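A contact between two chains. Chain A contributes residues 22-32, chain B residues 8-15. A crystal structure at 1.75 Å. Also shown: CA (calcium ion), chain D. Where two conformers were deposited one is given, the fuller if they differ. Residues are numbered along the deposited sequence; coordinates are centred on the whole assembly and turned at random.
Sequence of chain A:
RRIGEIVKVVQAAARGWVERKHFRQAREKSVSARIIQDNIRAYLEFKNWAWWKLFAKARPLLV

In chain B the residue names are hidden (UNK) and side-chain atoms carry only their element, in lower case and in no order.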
ATOM      1  N   HIS A  22       2.586  13.019  -2.863  1.00  8.80           N
ATOM      2  CA  HIS A  22       2.473  12.762  -1.425  1.00  8.56           C
ATOM      3  C   HIS A  22       1.772  11.432  -1.203  1.00  7.92           C
ATOM      4  O   HIS A  22       2.160  10.643  -0.329  1.00  7.36           O
ATOM      5  CB  HIS A  22       1.693  13.889  -0.726  1.00  8.80           C
ATOM      6  CG  HIS A  22       2.440  15.191  -0.620  1.00 11.36           C
ATOM      7  ND1 HIS A  22       1.858  16.340  -0.118  1.00 14.62           N
ATOM      8  CD2 HIS A  22       3.710  15.530  -0.952  1.00 12.76           C
ATOM      9  CE1 HIS A  22       2.733  17.329  -0.155  1.00 14.14           C
ATOM     10  NE2 HIS A  22       3.866  16.862  -0.648  1.00 12.98           N
ATOM     11  N   PHE A  23       0.749  11.183  -2.011  1.00  7.09           N
ATOM     12  CA  PHE A  23      -0.063   9.980  -1.877  1.00  7.73           C
ATOM     13  C   PHE A  23       0.731   8.733  -2.240  1.00  7.75           C
ATOM     14  O   PHE A  23       0.614   7.695  -1.580  1.00  6.78           O
ATOM     15  CB  PHE A  23      -1.338  10.059  -2.721  1.00  7.52           C
ATOM     16  CG  PHE A  23      -2.246   8.905  -2.485  1.00  8.60           C
ATOM     17  CD1 PHE A  23      -2.861   8.762  -1.255  1.00  8.14           C
ATOM     18  CD2 PHE A  23      -2.438   7.928  -3.453  1.00  7.45           C
ATOM     19  CE1 PHE A  23      -3.683   7.675  -1.000  1.00  8.72           C
ATOM     20  CE2 PHE A  23      -3.263   6.843  -3.201  1.00  8.68           C
ATOM     21  CZ  PHE A  23      -3.886   6.726  -1.975  1.00 10.59           C
ATOM     22  N   ARG A  24       1.584   8.808  -3.254  1.00  8.96           N
ATOM     23  CA  ARG A  24       2.394   7.620  -3.564  1.00 10.27           C
ATOM     24  C   ARG A  24       3.195   7.208  -2.330  1.00 10.08           C
ATOM     25  O   ARG A  24       3.244   6.032  -1.992  1.00 10.24           O
ATOM     26  CB  ARG A  24       3.338   7.856  -4.733  1.00 10.85           C
ATOM     27  CG  ARG A  24       4.287   6.688  -4.951  1.00 12.32           C
ATOM     28  CD  ARG A  24       5.197   6.850  -6.131  1.00 15.11           C
ATOM     29  NE  ARG A  24       4.488   6.626  -7.387  1.00 17.70           N
ATOM     30  CZ  ARG A  24       5.043   6.785  -8.585  1.00 19.20           C
ATOM     31  NH1 ARG A  24       6.323   7.135  -8.702  1.00 21.44           N
ATOM     32  NH2 ARG A  24       4.320   6.576  -9.667  1.00 19.64           N
ATOM     33  N   GLN A  25       3.837   8.177  -1.679  1.00 10.48           N
ATOM     34  CA  GLN A  25       4.630   7.911  -0.474  1.00 10.94           C
ATOM     35  C   GLN A  25       3.784   7.299   0.637  1.00 10.52           C
ATOM     36  O   GLN A  25       4.177   6.290   1.247  1.00 10.52           O
ATOM     37  CB  GLN A  25       5.293   9.204   0.043  0.55 11.28           C
ATOM     38  CG  GLN A  25       5.636   9.237   1.559  0.55 12.90           C
ATOM     39  CD  GLN A  25       4.506   9.773   2.456  0.55 14.69           C
ATOM     40  OE1 GLN A  25       4.330   9.291   3.590  0.55 15.29           O
ATOM     41  NE2 GLN A  25       3.743  10.758   1.955  0.55 15.53           N
ATOM     42  N   ALA A  26       2.652   7.930   0.915  1.00  9.94           N
ATOM     43  CA  ALA A  26       1.777   7.509   1.999  1.00  9.86           C
ATOM     44  C   ALA A  26       1.202   6.127   1.739  1.00  9.31           C
ATOM     45  O   ALA A  26       1.090   5.320   2.656  1.00  8.31           O
ATOM     46  CB  ALA A  26       0.667   8.496   2.188  1.00  9.73           C
ATOM     47  N   ARG A  27       0.830   5.863   0.486  1.00  9.11           N
ATOM     48  CA  ARG A  27       0.289   4.557   0.090  1.00  9.51           C
ATOM     49  C   ARG A  27       1.353   3.468   0.176  1.00 10.14           C
ATOM     50  O   ARG A  27       1.077   2.374   0.647  1.00  9.76           O
ATOM     51  CB  ARG A  27      -0.281   4.592  -1.332  1.00  9.61           C
ATOM     52  CG  ARG A  27      -1.018   3.330  -1.682  1.00 11.13           C
ATOM     53  CD  ARG A  27      -1.574   3.240  -3.097  1.00 15.51           C
ATOM     54  NE  ARG A  27      -1.682   1.828  -3.474  1.00 19.71           N
ATOM     55  CZ  ARG A  27      -0.651   1.076  -3.846  1.00 23.09           C
ATOM     56  NH1 ARG A  27       0.569   1.592  -3.933  1.00 25.68           N
ATOM     57  NH2 ARG A  27      -0.846  -0.195  -4.153  1.00 25.81           N
ATOM     58  N   GLU A  28       2.573   3.772  -0.250  1.00 10.94           N
ATOM     59  CA  GLU A  28       3.638   2.770  -0.204  1.00 12.03           C
ATOM     60  C   GLU A  28       3.867   2.348   1.233  1.00 11.99           C
ATOM     61  O   GLU A  28       3.958   1.151   1.526  1.00 12.09           O
ATOM     62  CB  GLU A  28       4.923   3.283  -0.868  1.00 12.74           C
ATOM     63  CG  GLU A  28       4.881   3.202  -2.404  1.00 16.35           C
ATOM     64  CD  GLU A  28       6.018   3.935  -3.112  1.00 20.92           C
ATOM     65  OE1 GLU A  28       6.752   4.726  -2.473  1.00 25.06           O
ATOM     66  OE2 GLU A  28       6.163   3.741  -4.343  1.00 23.91           O
ATOM     67  N   LYS A  29       3.907   3.325   2.137  1.00 12.17           N
ATOM     68  CA  LYS A  29       4.081   3.069   3.563  1.00 12.94           C
ATOM     69  C   LYS A  29       2.927   2.255   4.128  1.00 12.35           C
ATOM     70  O   LYS A  29       3.160   1.304   4.878  1.00 11.45           O
ATOM     71  CB  LYS A  29       4.238   4.394   4.331  1.00 13.56           C
ATOM     72  CG  LYS A  29       4.608   4.270   5.784  1.00 17.47           C
ATOM     73  CD  LYS A  29       4.872   5.640   6.442  1.00 21.52           C
ATOM     74  CE  LYS A  29       5.523   5.519   7.828  1.00 22.34           C
ATOM     75  NZ  LYS A  29       4.730   6.060   8.965  1.00 24.50           N
ATOM     76  N   SER A  30       1.687   2.601   3.768  1.00 11.28           N
ATOM     77  CA  SER A  30       0.525   1.894   4.323  1.00 11.77           C
ATOM     78  C   SER A  30       0.410   0.461   3.796  1.00 10.59           C
ATOM     79  O   SER A  30       0.035  -0.457   4.538  1.00 10.34           O
ATOM     80  CB  SER A  30      -0.789   2.641   4.050  1.00 11.41           C
ATOM     81  OG  SER A  30      -0.986   3.663   5.040  1.00 16.50           O
ATOM     82  N   VAL A  31       0.727   0.270   2.521  1.00 10.95           N
ATOM     83  CA  VAL A  31       0.638  -1.055   1.901  1.00 11.26           C
ATOM     84  C   VAL A  31       1.688  -1.978   2.521  1.00 11.31           C
ATOM     85  O   VAL A  31       1.401  -3.140   2.833  1.00 11.23           O
ATOM     86  CB  VAL A  31       0.796  -0.968   0.353  1.00 11.39           C
ATOM     87  CG1 VAL A  31       1.180  -2.322  -0.270  1.00 12.76           C
ATOM     88  CG2 VAL A  31      -0.485  -0.449  -0.277  1.00 12.92           C
ATOM     89  N   SER A  32       2.888  -1.451   2.711  1.00 10.77           N
ATOM     90  CA  SER A  32       3.987  -2.210   3.317  1.00 11.21           C
ATOM     91  C   SER A  32       3.711  -2.551   4.769  1.00 10.50           C
ATOM     92  O   SER A  32       3.971  -3.671   5.198  1.00 10.57           O
ATOM     93  CB  SER A  32       5.298  -1.454   3.190  1.00 11.49           C
ATOM     94  OG  SER A  32       5.724  -1.448   1.846  1.00 13.79           O
TER
ATOM     95  N   UNK B   8     -11.495   3.236  -1.855  1.00  7.08           N
ATOM     96  CA  UNK B   8     -11.549   2.854  -0.438  1.00  8.04           C
ATOM     97  C   UNK B   8     -10.180   2.954   0.243  1.00  7.03           C
ATOM     98  O   UNK B   8     -10.059   3.447   1.357  1.00  6.48           O
ATOM     99  c   UNK B   8     -12.091   1.433  -0.281  1.00  8.52           C
ATOM    100  o   UNK B   8     -13.599  -0.657   2.122  1.00 19.91           O
ATOM    101  c   UNK B   8     -12.109   0.942   1.166  1.00 12.04           C
ATOM    102  c   UNK B   8     -12.720  -0.437   1.293  1.00 16.26           C
ATOM    103  n   UNK B   8     -12.257  -1.359   0.476  1.00 17.92           N
ATOM    104  N   UNK B   9      -9.149   2.471  -0.435  1.00  7.10           N
ATOM    105  CA  UNK B   9      -7.796   2.478   0.091  1.00  6.44           C
ATOM    106  C   UNK B   9      -7.349   3.893   0.389  1.00  6.07           C
ATOM    107  O   UNK B   9      -6.747   4.173   1.425  1.00  5.79           O
ATOM    108  c   UNK B   9      -4.485   1.181  -1.588  1.00 11.83           C
ATOM    109  c   UNK B   9      -5.382   1.791  -0.527  1.00  8.53           C
ATOM    110  o   UNK B   9      -4.635   1.507  -2.784  1.00 10.34           O
ATOM    111  c   UNK B   9      -6.843   1.857  -0.942  1.00  6.87           C
ATOM    112  o   UNK B   9      -3.635   0.360  -1.219  1.00 12.45           O
ATOM    113  N   UNK B  10      -7.602   4.778  -0.567  1.00  5.21           N
ATOM    114  CA  UNK B  10      -7.260   6.170  -0.409  1.00  4.82           C
ATOM    115  C   UNK B  10      -7.979   6.770   0.779  1.00  4.37           C
ATOM    116  O   UNK B  10      -7.339   7.395   1.617  1.00  4.47           O
ATOM    117  s   UNK B  10      -7.434   8.755  -1.548  1.00  5.70           S
ATOM    118  c   UNK B  10      -7.572   6.942  -1.692  1.00  4.40           C
ATOM    119  N   UNK B  11      -9.290   6.543   0.882  1.00  4.01           N
ATOM    120  CA  UNK B  11     -10.073   7.076   1.988  1.00  4.73           C
ATOM    121  C   UNK B  11      -9.507   6.610   3.327  1.00  4.73           C
ATOM    122  O   UNK B  11      -9.335   7.410   4.240  1.00  4.74           O
ATOM    123  c   UNK B  11     -13.845   9.056   3.726  1.00  3.35           C
ATOM    124  c   UNK B  11     -12.423   7.266   2.933  1.00  3.84           C
ATOM    125  c   UNK B  11     -11.541   6.676   1.861  1.00  4.63           C
ATOM    126  c   UNK B  11     -14.042   8.349   4.903  1.00  4.26           C
ATOM    127  c   UNK B  11     -12.636   6.588   4.110  1.00  6.06           C
ATOM    128  c   UNK B  11     -13.427   7.118   5.085  1.00  4.68           C
ATOM    129  c   UNK B  11     -13.049   8.506   2.743  1.00  5.20           C
ATOM    130  N   UNK B  12      -9.198   5.328   3.421  1.00  5.45           N
ATOM    131  CA  UNK B  12      -8.693   4.758   4.661  1.00  5.69           C
ATOM    132  C   UNK B  12      -7.355   5.378   5.057  1.00  6.10           C
ATOM    133  O   UNK B  12      -7.067   5.534   6.236  1.00  6.26           O
ATOM    134  o   UNK B  12     -10.754   0.369   4.695  1.00 15.77           O
ATOM    135  c   UNK B  12      -9.893   2.557   4.416  1.00  7.81           C
ATOM    136  n   UNK B  12      -8.700   0.529   3.798  1.00 14.67           N
ATOM    137  c   UNK B  12      -8.558   3.233   4.548  1.00  6.80           C
ATOM    138  c   UNK B  12      -9.810   1.051   4.312  1.00 13.09           C
ATOM    139  N   UNK B  13      -6.534   5.731   4.073  1.00  5.52           N
ATOM    140  CA  UNK B  13      -5.256   6.380   4.345  1.00  5.72           C
ATOM    141  C   UNK B  13      -5.463   7.773   4.946  1.00  5.72           C
ATOM    142  O   UNK B  13      -4.764   8.148   5.882  1.00  5.82           O
ATOM    143  c   UNK B  13      -3.258   4.833   1.424  1.00  7.48           C
ATOM    144  c   UNK B  13      -3.797   4.997   2.802  1.00  6.54           C
ATOM    145  c   UNK B  13      -3.229   7.390   3.185  1.00  6.94           C
ATOM    146  c   UNK B  13      -4.369   6.400   3.067  1.00  6.51           C
ATOM    147  N   UNK B  14      -6.444   8.513   4.430  1.00  4.99           N
ATOM    148  CA  UNK B  14      -6.802   9.820   4.957  1.00  5.26           C
ATOM    149  C   UNK B  14      -7.489   9.736   6.321  1.00  5.48           C
ATOM    150  O   UNK B  14      -7.362  10.652   7.127  1.00  5.52           O
ATOM    151  c   UNK B  14      -6.442  10.656   1.786  1.00  5.58           C
ATOM    152  c   UNK B  14      -5.435  12.689   0.980  1.00  7.90           C
ATOM    153  c   UNK B  14      -7.686  10.586   3.972  1.00  4.88           C
ATOM    154  c   UNK B  14      -6.652  12.666   3.044  1.00  8.35           C
ATOM    155  c   UNK B  14      -5.696  11.335   0.810  1.00  6.44           C
ATOM    156  c   UNK B  14      -5.918  13.339   2.103  1.00  7.97           C
ATOM    157  c   UNK B  14      -6.913  11.313   2.910  1.00  4.53           C
ATOM    158  N   UNK B  15      -8.207   8.642   6.572  1.00  6.18           N
ATOM    159  CA  UNK B  15      -8.967   8.459   7.816  1.00  6.59           C
ATOM    160  C   UNK B  15      -8.022   7.837   8.841  1.00  8.05           C
ATOM    161  O   UNK B  15      -8.111   6.649   9.167  1.00  8.22           O
ATOM    162  o   UNK B  15     -10.997   8.198   9.725  1.00  5.93           O
ATOM    163  o   UNK B  15     -11.833   6.390   8.881  1.00  6.82           O
ATOM    164  c   UNK B  15     -11.042   7.365   8.792  1.00  5.47           C
ATOM    165  c   UNK B  15     -10.178   7.569   7.562  1.00  5.65           C
TER
HETATM  166 CA    CA D1146     -11.391  10.163  10.689  1.00 29.00          CA
HETATM  167  O   HOH W   1      -9.738  11.473   9.793  1.00 38.85           O
HETATM  168  O   HOH W   2     -12.087  12.000  11.730  1.00 42.79           O

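Position 8 of chain B carries five side-chain atoms: three carbons in a row, the third bearing one oxygen and one nitrogen. That is a terminal amide on a two-methylene stem, and it stays 9.9 Å from the chain A stretch at its nearest. The residue is B:Gln8.

At position 9 the same three-carbon stem ends in two oxygens, so the group is a carboxylate. Its CA-to-CB bond points toward chain A, and one of its oxygens lies 3.0 Å from A:Arg27 NE, near the plane of the guanidinium. The residue is B:Glu9. The bond from A:Arg27 NE to B:Glu9 OE1 has an N-H...acceptor angle of 148° and belongs to a salt bridge; the glutamate is extended, with chi1 and chi2 both t. B:Glu9 OE2 comes within 3.4 Å of A:Val31 CG2.

Position 10 has one carbon followed by one sulfur, with nothing beyond. Its CB lies 3.7 Å from A:Phe23 CZ. A terminal sulfur directly on CB identifies B:Cys10. The thiol also makes a sulfur-aromatic contact: SG of B:Cys10 is 4.5 Å from the centroid of the A:Phe23 ring, 35° off the ring normal.

At position 11 a single carbon leads into a six-carbon ring with no heteroatom, and the CA-to-CB bond points away from chain A. The ring has no oxygen attached, which excludes tyrosine: this is B:Phe11, which makes no contact with the other stretch.

Position 12 repeats the pattern of three carbons ending in one oxygen and one nitrogen. Exposed, it stays 7.6 Å from chain A at its nearest. It is B:Gln12.

Position 13 has four carbons, forked at the first, with one arm two carbons long. Its CA-to-CB bond points toward chain A, and its carbons reach A:Phe23, A:Ala26, A:Arg27 and A:Ser30. Branching at CB with unequal arms gives B:Ile13. Its CD1 is 3.8 Å from A:Phe23 CE1 and 3.8 Å from A:Arg27 CA, its CG2 4.2 Å from A:Ala26 CB, and its CG1 3.8 Å from A:Ser30 OG.

Position 14 is again one carbon and a six-carbon ring. The CA-to-CB bond points sideways, but the ring end comes nearer, placing one ring carbon 4.3 Å from A:Phe23 CD1. This is B:Phe14, and the ring carbon is its CE1.

Position 15 has two carbons, the second carrying two oxygens: a short carboxylate, B:Asp15. It is the first residue after the helix to leave helical phi/psi. Rather than meeting chain A, its OD1 binds the calcium ion at 2.2 Å, alongside two waters.

The contact joins two helices whose axes cross at 90° and approach to 10.6 Å. B:Ile13 is the knob, seated among A:Phe23, A:Ala26, A:Arg27 and A:Ser30, and it has the largest covered area, 85 Å². A:Phe23, chi1 t, brings its ring against B:Cys10, B:Ile13 and B:Phe14, extending this apolar patch. One turn before the knob, B:Glu9 adds charge pairing with A:Arg27, whose backbone and CB also pack against B:Ile13. In total 339 Å² is buried.

Chain B, residues 8-15: QECFQIFD
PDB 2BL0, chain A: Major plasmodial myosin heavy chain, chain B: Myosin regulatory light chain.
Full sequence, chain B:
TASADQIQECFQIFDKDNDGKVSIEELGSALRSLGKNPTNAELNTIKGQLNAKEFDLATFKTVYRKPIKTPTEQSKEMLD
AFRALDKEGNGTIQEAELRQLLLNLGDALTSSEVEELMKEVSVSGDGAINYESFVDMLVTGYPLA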